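Local coordinates for protease (Penicillium cyclopium, PDB 5Z6O), which is a proteinase K-like serine protease of the subtilisin family that probably cleaves proteins such as casein and gelatin, at residues L13-S18 against T273-N278. Numbering follows the deposited sequence.
Sequences LSRISS and TKLLYN
Ile16, on helix 11-16, packs its side chain against Leu276 of the C-terminal tail and offers its carbonyl oxygen to Tyr277 and Asn278. The protein has the subtilisin-like alpha/beta fold, and here the N-terminal helix meets the tail beside strand 205-208, an outermost strand of its parallel sheet. Ile16 buries the most surface. With CG1 between the backbone N and the carbonyl carbon (chi1 64°), Ile16 CG2 rests 3.7 Å from CD2 of Leu276. The two side chains lie side by side and point the same way. Pro208 and Tyr26 also touch Ile16. Asn278 N donates to Ile16 O at 2.8 Å. The donor lies nearly in line with the C=O (C=O...N angle 171°), and the N-H...O angle is 146°. The same oxygen takes a CA-H contact from Tyr277 CA at 3.3 Å. An alanine in place of Asn278 would probably open a gap beside Ser17 CA and CB, where the end of the side chain now lies. CD2 of Leu275 sits over one face of the Arg15 guanidinium, offset toward its rim and 3.7 Å from NH1. Arg15 NE makes a salt bridge to Asp191, and NH2 bonds weakly to Ser18 O. The Tyr277 ring turns its edge to the 17-18 peptide, with CE1 3.8 Å from Ser17 C. Its OH bonds to Asn281 N and to a water at 2.9 Å, and that water donates to Ser17 O.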
loop_
_atom_site.group_PDB
_atom_site.type_symbol
_atom_site.label_atom_id
_atom_site.label_comp_id
_atom_site.label_asym_id
_atom_site.label_seq_id
_atom_site.Cartn_x
_atom_site.Cartn_y
_atom_site.Cartn_z
ATOM N N LEU A 13 11.271 2.194 5.058
ATOM C CA LEU A 13 10.891 1.708 6.379
ATOM C C LEU A 13 11.424 2.620 7.467
ATOM O O LEU A 13 10.690 3.053 8.363
ATOM C CB LEU A 13 11.429 0.285 6.597
ATOM C CG LEU A 13 10.864 -0.780 5.656
ATOM C CD1 LEU A 13 11.498 -2.120 6.040
ATOM C CD2 LEU A 13 9.324 -0.896 5.784
ATOM N N SER A 14 12.723 2.891 7.447
ATOM C CA SER A 14 13.247 3.711 8.528
ATOM C C SER A 14 12.727 5.134 8.450
ATOM O O SER A 14 12.613 5.792 9.484
ATOM C CB SER A 14 14.774 3.687 8.514
ATOM O OG SER A 14 15.239 3.749 7.190
ATOM N N ARG A 15 12.345 5.609 7.253
ATOM C CA ARG A 15 11.804 6.963 7.155
ATOM C C ARG A 15 10.495 7.085 7.908
ATOM O O ARG A 15 10.233 8.124 8.521
ATOM C CB ARG A 15 11.588 7.351 5.690
ATOM C CG ARG A 15 11.175 8.840 5.492
ATOM C CD ARG A 15 12.292 9.746 5.965
ATOM N NE ARG A 15 11.900 11.161 6.059
ATOM C CZ ARG A 15 11.336 11.708 7.133
ATOM N NH1 ARG A 15 11.078 13.013 7.145
ATOM N NH2 ARG A 15 11.072 10.965 8.212
ATOM N N ILE A 16 9.628 6.062 7.815
ATOM C CA ILE A 16 8.277 6.259 8.359
ATOM C C ILE A 16 8.219 6.155 9.875
ATOM O O ILE A 16 7.168 6.453 10.459
ATOM C CB ILE A 16 7.251 5.279 7.766
ATOM C CG1 ILE A 16 7.619 3.848 8.151
ATOM C CG2 ILE A 16 7.181 5.491 6.266
ATOM C CD1 ILE A 16 6.495 2.810 8.009
ATOM N N SER A 17 9.310 5.751 10.544
ATOM C CA SER A 17 9.341 5.746 12.002
ATOM C C SER A 17 10.219 6.848 12.562
ATOM O O SER A 17 10.545 6.830 13.747
ATOM C CB SER A 17 9.774 4.385 12.575
ATOM O OG SER A 17 11.032 3.940 12.086
ATOM N N SER A 18 10.527 7.846 11.756
ATOM C CA SER A 18 11.442 8.904 12.150
ATOM C C SER A 18 10.832 10.252 11.803
ATOM O O SER A 18 10.147 10.386 10.790
ATOM C CB SER A 18 12.785 8.750 11.433
ATOM O OG SER A 18 13.626 9.801 11.844
ATOM N N THR A 273 1.744 18.497 1.931
ATOM C CA THR A 273 3.141 18.168 2.131
ATOM C C THR A 273 3.329 17.174 3.271
ATOM O O THR A 273 4.449 17.021 3.749
ATOM C CB THR A 273 3.953 19.434 2.377
ATOM O OG1 THR A 273 3.510 20.040 3.586
ATOM C CG2 THR A 273 3.694 20.412 1.274
ATOM N N LYS A 274 2.265 16.464 3.657
ATOM C CA LYS A 274 2.309 15.495 4.751
ATOM C C LYS A 274 2.954 14.196 4.301
ATOM O O LYS A 274 2.718 13.727 3.189
ATOM C CB LYS A 274 0.898 15.200 5.275
ATOM C CG LYS A 274 0.459 16.295 6.277
ATOM C CD LYS A 274 -0.877 16.023 6.921
ATOM C CE LYS A 274 -1.113 16.971 8.127
ATOM N NZ LYS A 274 -1.050 16.294 9.485
ATOM N N LEU A 275 3.795 13.656 5.168
ATOM C CA LEU A 275 4.552 12.427 4.913
ATOM C C LEU A 275 4.196 11.393 5.975
ATOM O O LEU A 275 4.214 11.709 7.168
ATOM C CB LEU A 275 6.058 12.708 4.966
ATOM C CG LEU A 275 6.938 11.419 4.825
ATOM C CD1 LEU A 275 6.707 10.723 3.483
ATOM C CD2 LEU A 275 8.402 11.832 4.959
ATOM N N LEU A 276 3.952 10.147 5.550
ATOM C CA LEU A 276 3.615 9.051 6.461
ATOM C C LEU A 276 4.568 8.979 7.652
ATOM O O LEU A 276 5.784 8.953 7.481
ATOM C CB LEU A 276 3.699 7.734 5.687
ATOM C CG LEU A 276 3.378 6.403 6.412
ATOM C CD1 LEU A 276 1.947 6.476 6.979
ATOM C CD2 LEU A 276 3.573 5.244 5.408
ATOM N N TYR A 277 3.990 8.861 8.853
ATOM C CA TYR A 277 4.728 8.704 10.112
ATOM C C TYR A 277 3.937 7.766 11.008
ATOM O O TYR A 277 2.728 7.956 11.148
ATOM C CB TYR A 277 4.890 10.064 10.788
ATOM C CG TYR A 277 5.577 9.983 12.116
ATOM C CD1 TYR A 277 6.881 9.502 12.215
ATOM C CD2 TYR A 277 4.926 10.376 13.272
ATOM C CE1 TYR A 277 7.516 9.415 13.479
ATOM C CE2 TYR A 277 5.540 10.312 14.498
ATOM C CZ TYR A 277 6.822 9.826 14.603
ATOM O OH TYR A 277 7.415 9.762 15.850
ATOM N N ASN A 278 4.593 6.761 11.624
ATOM C CA ASN A 278 3.836 5.737 12.352
ATOM C C ASN A 278 3.529 6.118 13.801
ATOM O O ASN A 278 2.877 5.334 14.486
ATOM C CB ASN A 278 4.556 4.341 12.295
ATOM C CG ASN A 278 5.818 4.250 13.169
ATOM O OD1 ASN A 278 6.392 3.160 13.316
ATOM N ND2 ASN A 278 6.264 5.353 13.713
HETATM O O HOH W 1 10.089 8.670 15.955
HETATM O O HOH W 2 7.861 10.376 8.619
#